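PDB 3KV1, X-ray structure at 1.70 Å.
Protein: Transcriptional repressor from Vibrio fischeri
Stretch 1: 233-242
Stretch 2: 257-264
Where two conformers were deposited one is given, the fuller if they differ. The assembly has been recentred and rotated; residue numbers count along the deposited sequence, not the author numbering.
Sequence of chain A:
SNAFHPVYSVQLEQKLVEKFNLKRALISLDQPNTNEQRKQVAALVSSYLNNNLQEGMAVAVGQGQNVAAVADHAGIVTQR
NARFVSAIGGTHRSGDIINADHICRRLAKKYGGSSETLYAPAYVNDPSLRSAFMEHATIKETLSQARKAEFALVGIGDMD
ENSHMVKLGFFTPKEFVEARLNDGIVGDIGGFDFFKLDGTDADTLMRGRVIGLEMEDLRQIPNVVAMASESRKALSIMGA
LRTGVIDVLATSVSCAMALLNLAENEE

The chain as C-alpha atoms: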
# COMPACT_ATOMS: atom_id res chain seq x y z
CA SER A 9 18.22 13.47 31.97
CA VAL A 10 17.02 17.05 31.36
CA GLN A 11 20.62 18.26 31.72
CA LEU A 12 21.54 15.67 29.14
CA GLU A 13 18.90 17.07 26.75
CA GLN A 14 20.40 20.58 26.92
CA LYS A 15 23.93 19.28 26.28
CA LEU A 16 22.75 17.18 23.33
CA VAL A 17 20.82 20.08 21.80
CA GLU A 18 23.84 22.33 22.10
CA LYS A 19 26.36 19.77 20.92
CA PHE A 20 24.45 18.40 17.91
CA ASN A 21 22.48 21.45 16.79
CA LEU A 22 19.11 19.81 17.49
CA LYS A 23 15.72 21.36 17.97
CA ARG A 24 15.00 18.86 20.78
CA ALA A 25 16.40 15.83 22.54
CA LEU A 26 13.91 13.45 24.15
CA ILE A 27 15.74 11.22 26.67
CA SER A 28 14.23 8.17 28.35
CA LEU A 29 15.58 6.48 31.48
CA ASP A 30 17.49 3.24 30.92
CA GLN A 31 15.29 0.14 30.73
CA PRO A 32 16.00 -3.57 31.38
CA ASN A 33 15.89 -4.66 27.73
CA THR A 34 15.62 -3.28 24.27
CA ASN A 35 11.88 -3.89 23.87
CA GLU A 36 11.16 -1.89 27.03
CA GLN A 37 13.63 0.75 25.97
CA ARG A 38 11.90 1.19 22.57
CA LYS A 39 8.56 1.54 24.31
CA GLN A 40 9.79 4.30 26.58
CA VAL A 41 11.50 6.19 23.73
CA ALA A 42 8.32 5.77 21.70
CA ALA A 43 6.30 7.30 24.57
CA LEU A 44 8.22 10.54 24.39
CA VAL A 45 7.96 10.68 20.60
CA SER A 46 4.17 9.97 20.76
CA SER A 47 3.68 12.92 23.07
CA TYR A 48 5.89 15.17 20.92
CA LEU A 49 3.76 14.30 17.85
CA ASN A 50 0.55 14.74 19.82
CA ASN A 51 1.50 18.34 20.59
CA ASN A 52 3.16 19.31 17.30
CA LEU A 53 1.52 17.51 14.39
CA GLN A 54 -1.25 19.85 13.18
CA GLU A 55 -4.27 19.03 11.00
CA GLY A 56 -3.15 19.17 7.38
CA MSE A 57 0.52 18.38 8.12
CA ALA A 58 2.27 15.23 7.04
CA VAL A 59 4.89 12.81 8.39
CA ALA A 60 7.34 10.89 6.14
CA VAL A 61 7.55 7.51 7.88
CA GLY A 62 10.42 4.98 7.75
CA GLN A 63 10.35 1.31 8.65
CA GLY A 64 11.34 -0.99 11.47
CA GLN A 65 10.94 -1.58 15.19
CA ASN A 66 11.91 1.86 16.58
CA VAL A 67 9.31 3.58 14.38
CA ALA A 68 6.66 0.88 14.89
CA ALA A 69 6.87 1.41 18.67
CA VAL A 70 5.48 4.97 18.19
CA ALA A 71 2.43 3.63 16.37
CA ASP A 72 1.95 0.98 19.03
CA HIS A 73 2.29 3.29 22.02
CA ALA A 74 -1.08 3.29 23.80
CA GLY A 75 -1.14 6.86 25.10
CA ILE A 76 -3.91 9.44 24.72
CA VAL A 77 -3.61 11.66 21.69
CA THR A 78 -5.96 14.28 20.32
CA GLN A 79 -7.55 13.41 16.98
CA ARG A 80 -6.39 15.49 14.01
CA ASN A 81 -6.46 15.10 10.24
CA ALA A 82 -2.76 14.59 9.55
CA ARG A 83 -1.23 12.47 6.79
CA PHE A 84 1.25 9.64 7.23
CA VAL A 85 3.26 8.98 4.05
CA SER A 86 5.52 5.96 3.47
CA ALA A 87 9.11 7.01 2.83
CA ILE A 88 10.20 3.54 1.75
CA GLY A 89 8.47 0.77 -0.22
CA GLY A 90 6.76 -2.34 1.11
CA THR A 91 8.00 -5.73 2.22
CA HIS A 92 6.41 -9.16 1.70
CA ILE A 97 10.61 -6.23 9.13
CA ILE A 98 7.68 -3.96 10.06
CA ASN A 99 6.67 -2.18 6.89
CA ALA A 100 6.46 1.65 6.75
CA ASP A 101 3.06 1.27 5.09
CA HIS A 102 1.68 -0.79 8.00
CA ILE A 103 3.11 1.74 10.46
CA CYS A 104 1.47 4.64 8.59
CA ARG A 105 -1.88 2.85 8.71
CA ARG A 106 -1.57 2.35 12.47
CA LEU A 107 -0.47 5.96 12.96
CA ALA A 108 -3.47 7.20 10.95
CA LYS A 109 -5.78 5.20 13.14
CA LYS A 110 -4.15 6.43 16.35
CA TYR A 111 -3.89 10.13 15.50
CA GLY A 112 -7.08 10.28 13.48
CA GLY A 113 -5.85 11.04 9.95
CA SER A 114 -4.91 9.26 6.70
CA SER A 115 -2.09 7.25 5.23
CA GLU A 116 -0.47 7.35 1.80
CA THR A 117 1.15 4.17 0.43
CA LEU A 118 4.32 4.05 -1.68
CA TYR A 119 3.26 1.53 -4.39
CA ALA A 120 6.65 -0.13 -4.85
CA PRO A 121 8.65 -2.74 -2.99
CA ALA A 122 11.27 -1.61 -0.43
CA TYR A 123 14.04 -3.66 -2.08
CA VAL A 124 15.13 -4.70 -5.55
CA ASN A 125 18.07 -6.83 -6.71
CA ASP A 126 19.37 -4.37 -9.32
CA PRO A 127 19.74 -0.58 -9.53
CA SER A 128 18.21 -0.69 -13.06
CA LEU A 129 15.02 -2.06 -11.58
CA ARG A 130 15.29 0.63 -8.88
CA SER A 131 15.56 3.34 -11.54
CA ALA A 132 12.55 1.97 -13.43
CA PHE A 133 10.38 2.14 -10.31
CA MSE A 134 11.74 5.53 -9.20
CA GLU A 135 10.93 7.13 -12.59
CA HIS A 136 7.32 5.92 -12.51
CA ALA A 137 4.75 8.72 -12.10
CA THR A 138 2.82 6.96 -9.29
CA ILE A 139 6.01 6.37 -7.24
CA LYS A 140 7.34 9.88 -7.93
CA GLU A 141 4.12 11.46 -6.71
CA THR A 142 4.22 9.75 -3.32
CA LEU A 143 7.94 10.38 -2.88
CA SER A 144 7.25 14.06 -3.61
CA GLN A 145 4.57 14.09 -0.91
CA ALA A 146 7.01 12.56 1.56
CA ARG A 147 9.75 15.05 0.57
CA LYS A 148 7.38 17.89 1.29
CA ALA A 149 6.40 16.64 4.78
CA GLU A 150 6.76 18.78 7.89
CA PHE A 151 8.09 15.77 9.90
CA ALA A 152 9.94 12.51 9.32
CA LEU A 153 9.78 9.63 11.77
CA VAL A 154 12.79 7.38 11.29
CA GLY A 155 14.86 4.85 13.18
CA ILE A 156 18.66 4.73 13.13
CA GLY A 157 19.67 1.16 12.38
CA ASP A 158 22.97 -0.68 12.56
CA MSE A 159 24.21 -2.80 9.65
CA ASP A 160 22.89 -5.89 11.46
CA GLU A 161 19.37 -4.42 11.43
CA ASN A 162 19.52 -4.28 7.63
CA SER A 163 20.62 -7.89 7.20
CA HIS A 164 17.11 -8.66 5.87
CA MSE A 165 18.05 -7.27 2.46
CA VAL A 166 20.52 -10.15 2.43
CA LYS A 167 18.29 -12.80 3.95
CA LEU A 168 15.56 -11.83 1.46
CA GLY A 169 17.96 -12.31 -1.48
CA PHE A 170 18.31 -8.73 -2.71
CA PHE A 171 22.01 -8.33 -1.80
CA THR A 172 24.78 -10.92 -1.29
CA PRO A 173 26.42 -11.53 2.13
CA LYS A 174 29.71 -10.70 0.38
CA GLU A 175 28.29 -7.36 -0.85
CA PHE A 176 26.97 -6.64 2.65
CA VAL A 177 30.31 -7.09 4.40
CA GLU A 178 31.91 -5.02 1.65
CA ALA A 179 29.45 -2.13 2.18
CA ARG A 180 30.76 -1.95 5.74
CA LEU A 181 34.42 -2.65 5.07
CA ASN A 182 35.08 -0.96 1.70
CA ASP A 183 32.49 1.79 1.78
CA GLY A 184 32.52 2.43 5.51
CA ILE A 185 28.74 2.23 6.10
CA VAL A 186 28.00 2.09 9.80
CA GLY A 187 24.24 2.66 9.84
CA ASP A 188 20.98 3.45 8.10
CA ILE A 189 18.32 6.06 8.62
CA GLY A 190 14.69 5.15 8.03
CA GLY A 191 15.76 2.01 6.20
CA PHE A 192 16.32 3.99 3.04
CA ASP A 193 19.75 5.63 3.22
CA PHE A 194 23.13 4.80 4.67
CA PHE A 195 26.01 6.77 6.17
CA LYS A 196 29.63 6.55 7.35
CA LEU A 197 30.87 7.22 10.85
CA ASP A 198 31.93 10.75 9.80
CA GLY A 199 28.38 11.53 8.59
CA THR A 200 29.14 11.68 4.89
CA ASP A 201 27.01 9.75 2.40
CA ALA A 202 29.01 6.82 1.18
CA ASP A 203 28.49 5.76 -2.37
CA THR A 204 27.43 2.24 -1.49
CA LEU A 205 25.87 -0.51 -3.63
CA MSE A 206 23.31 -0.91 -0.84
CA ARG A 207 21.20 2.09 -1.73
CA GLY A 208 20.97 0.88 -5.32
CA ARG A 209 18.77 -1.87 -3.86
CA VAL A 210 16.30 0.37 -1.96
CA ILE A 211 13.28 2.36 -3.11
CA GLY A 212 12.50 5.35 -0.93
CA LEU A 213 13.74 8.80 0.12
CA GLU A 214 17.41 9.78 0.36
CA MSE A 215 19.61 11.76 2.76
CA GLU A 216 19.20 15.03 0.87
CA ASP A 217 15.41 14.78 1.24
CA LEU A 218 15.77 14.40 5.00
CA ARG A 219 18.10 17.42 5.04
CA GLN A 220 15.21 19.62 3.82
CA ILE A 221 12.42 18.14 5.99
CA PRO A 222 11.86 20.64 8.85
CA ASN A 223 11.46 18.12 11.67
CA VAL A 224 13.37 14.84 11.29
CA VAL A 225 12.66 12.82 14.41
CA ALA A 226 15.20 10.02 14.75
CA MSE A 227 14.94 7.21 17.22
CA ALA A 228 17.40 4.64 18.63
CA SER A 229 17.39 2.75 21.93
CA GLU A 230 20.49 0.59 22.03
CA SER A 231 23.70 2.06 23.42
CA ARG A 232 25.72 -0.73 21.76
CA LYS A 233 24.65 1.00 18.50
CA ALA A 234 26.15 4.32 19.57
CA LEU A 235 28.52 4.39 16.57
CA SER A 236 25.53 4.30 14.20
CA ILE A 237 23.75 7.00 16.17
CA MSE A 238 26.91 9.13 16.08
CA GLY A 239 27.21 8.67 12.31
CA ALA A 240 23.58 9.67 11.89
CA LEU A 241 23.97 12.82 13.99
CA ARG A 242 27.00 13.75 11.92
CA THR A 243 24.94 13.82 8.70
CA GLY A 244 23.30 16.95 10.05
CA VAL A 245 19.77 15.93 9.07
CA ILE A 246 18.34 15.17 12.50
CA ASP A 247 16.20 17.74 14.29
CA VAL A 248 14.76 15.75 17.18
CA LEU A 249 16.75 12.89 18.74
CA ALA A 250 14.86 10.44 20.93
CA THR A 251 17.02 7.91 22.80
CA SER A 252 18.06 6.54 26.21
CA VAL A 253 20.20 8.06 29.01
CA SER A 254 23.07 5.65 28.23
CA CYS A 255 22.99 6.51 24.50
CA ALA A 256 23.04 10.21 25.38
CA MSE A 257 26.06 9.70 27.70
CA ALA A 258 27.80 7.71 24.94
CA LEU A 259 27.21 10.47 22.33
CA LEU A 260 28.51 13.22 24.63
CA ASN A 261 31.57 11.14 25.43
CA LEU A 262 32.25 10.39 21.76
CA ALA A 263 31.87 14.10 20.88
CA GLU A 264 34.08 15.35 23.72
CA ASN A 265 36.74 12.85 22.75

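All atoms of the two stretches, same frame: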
# COMPACT_ATOMS: atom_id res chain seq x y z
N LYS A 233 24.74 0.49 19.88
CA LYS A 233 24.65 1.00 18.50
C LYS A 233 25.03 2.48 18.47
O LYS A 233 24.74 3.21 17.54
CB LYS A 233 23.25 0.76 17.92
CG LYS A 233 22.92 -0.72 17.84
CD LYS A 233 21.58 -0.95 17.15
CE LYS A 233 21.19 -2.43 17.17
NZ LYS A 233 19.78 -2.61 16.65
N ALA A 234 25.75 2.92 19.50
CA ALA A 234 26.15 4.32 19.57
C ALA A 234 26.97 4.79 18.37
O ALA A 234 26.86 5.94 17.97
CB ALA A 234 26.90 4.60 20.89
N LEU A 235 27.81 3.94 17.78
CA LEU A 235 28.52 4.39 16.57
C LEU A 235 27.57 4.77 15.42
O LEU A 235 27.79 5.77 14.69
CB LEU A 235 29.52 3.34 16.10
CG LEU A 235 30.70 3.09 17.03
CD1 LEU A 235 31.82 2.44 16.22
CD2 LEU A 235 31.20 4.38 17.68
N SER A 236 26.52 3.97 15.22
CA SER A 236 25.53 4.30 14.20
C SER A 236 24.81 5.59 14.50
O SER A 236 24.52 6.37 13.60
CB SER A 236 24.51 3.16 14.07
OG SER A 236 25.20 1.95 13.78
N ILE A 237 24.49 5.81 15.77
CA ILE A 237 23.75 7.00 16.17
C ILE A 237 24.65 8.22 15.96
O ILE A 237 24.17 9.27 15.49
CB ILE A 237 23.27 6.95 17.63
CG1 ILE A 237 22.32 5.75 17.82
CG2 ILE A 237 22.55 8.25 18.00
CD1 ILE A 237 22.06 5.40 19.32
N MSE A 238 25.94 8.06 16.27
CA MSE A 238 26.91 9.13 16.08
C MSE A 238 27.03 9.49 14.60
O MSE A 238 26.98 10.67 14.24
CB MSE A 238 28.28 8.76 16.65
CG MSE A 238 29.21 9.98 16.80
SE MSE A 238 28.63 11.20 18.27
CE MSE A 238 29.87 12.70 17.96
N GLY A 239 27.17 8.47 13.75
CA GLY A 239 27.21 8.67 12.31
C GLY A 239 25.99 9.44 11.82
O GLY A 239 26.09 10.38 11.02
N ALA A 240 24.82 9.04 12.30
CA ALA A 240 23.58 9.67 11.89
C ALA A 240 23.53 11.15 12.30
O ALA A 240 23.12 11.99 11.52
CB ALA A 240 22.37 8.90 12.45
N LEU A 241 23.93 11.44 13.54
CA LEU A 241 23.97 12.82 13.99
C LEU A 241 24.92 13.64 13.13
O LEU A 241 24.63 14.78 12.81
CB LEU A 241 24.35 12.91 15.46
CG LEU A 241 23.20 12.52 16.38
CD1 LEU A 241 23.79 12.33 17.78
CD2 LEU A 241 22.06 13.54 16.38
N ARG A 242 26.02 13.02 12.72
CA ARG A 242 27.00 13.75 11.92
C ARG A 242 26.51 14.12 10.53
O ARG A 242 27.08 15.03 9.91
CB ARG A 242 28.36 13.01 11.88
CG ARG A 242 29.02 13.11 13.25
CD ARG A 242 30.29 12.31 13.26
NE ARG A 242 31.03 12.46 14.53
CZ ARG A 242 31.86 11.55 15.01
NH1 ARG A 242 32.06 10.41 14.34
NH2 ARG A 242 32.50 11.76 16.16
N MSE A 257 24.73 9.66 27.05
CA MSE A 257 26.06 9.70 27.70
C MSE A 257 27.13 9.27 26.71
O MSE A 257 28.19 9.90 26.62
CB MSE A 257 26.07 8.78 28.91
CG MSE A 257 25.18 9.28 29.99
SE MSE A 257 25.22 8.02 31.47
CE MSE A 257 24.58 9.23 32.86
N ALA A 258 26.84 8.22 25.94
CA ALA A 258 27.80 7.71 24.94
C ALA A 258 28.13 8.76 23.87
O ALA A 258 29.31 8.93 23.51
CB ALA A 258 27.26 6.44 24.26
N LEU A 259 27.09 9.45 23.39
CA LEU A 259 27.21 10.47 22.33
C LEU A 259 28.04 11.65 22.82
O LEU A 259 28.89 12.16 22.08
CB LEU A 259 25.84 10.97 21.92
CG LEU A 259 24.99 9.88 21.23
CD1 LEU A 259 23.58 10.38 21.05
CD2 LEU A 259 25.63 9.46 19.91
N LEU A 260 27.78 12.09 24.06
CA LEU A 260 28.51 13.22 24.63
C LEU A 260 29.97 12.86 24.85
O LEU A 260 30.86 13.69 24.65
CB LEU A 260 27.86 13.73 25.92
CG LEU A 260 26.46 14.33 25.67
CD1 LEU A 260 25.78 14.61 27.01
CD2 LEU A 260 26.58 15.59 24.82
N ASN A 261 30.21 11.64 25.31
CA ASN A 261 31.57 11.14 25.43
C ASN A 261 32.30 11.07 24.10
O ASN A 261 33.44 11.50 23.99
CB ASN A 261 31.57 9.77 26.10
CG ASN A 261 32.95 9.31 26.49
OD1 ASN A 261 33.63 9.96 27.31
ND2 ASN A 261 33.36 8.17 25.95
N LEU A 262 31.63 10.52 23.08
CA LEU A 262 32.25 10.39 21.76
C LEU A 262 32.58 11.79 21.19
O LEU A 262 33.62 11.99 20.57
CB LEU A 262 31.29 9.68 20.79
CG LEU A 262 31.07 8.19 21.06
CD1 LEU A 262 29.96 7.60 20.15
CD2 LEU A 262 32.40 7.45 20.87
N ALA A 263 31.66 12.74 21.39
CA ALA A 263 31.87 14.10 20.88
C ALA A 263 32.99 14.84 21.60
O ALA A 263 33.80 15.52 20.97
CB ALA A 263 30.55 14.90 20.94
N GLU A 264 33.03 14.71 22.93
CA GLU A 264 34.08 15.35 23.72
C GLU A 264 35.43 14.81 23.34
O GLU A 264 36.43 15.53 23.34
CB GLU A 264 33.87 15.10 25.22
CG GLU A 264 32.78 15.95 25.86
CD GLU A 264 32.50 15.54 27.31
OE1 GLU A 264 33.35 14.83 27.90
OE2 GLU A 264 31.43 15.91 27.84

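The selenium of Met238 lies at the centre of this contact, touching two leucines of the facing helix at once: its SE is 3.8 Å from CD2 of Leu259 and 4.0 Å from CB of Leu262. The terminal methyl then carries the contact one residue further along, with CE of Met238 3.8 Å from CB of Ala263. This selenomethionine has chi1 t, chi2 p and chi3 t, a path that lays its long, unbranched chain against stretch 2. Two conformers were deposited, and the distances describe the one given.

The side chains meet by apolar packing. No hydrogen bond crosses between the stretches; backbone hydrogen bonds run within each helix, as in Met238 N to Ala234 O at 2.9 Å and Leu262 N to Ala258 O at 2.8 Å. The axes cross at -65° and approach to 9.8 Å, and the two stretches together bury 372 Å².

Leu259 answers Met238 from the other side as a knob in a hole made by Ala234, Ile237, Met238 and Leu241. Its CA-to-CB bond points sideways, but the m, t rotamer brings the branched end nearer to stretch 1. There CD2 of Leu259 meets CG2 of Ile237 at 3.8 Å, while CD1 of Leu259 meets CD1 of Leu241, also at 3.8 Å. The forked end fills the socket, and both methyls reach Ile237 and Leu241. The lining residues sit at positions 234, 237, 238 and 241, the three- and four-residue spacing that gathers side chains on one helical face.

Ala234 and Ala258 have CA atoms 6.6 Å apart, and their CB atoms meet at 3.9 Å, methyl against methyl, both pointing toward the opposing stretch. Ala263, by contrast, offers a compact surface to the end of a long partner, Met238.

Leu262 closes the more open margin. Its CD1 lies 4.3 Å from CB of Ala234 and 4.2 Å from CD2 of Leu235. Leu235 starts away from stretch 2, yet its end comes nearer, adding a flank to the packing while the residue remains exposed.

Other residues stay out of the joint. Ser236, Gly239 and Ala240 are buried but out of reach of stretch 2, whereas Asn261 and Glu264 place polar groups on an exposed part of their helix. Leu260 points away and Met257 is out of reach, so not every apolar residue takes part. The contact surface itself is hydrophobic, with one flexible chain and one branched knob at its heart.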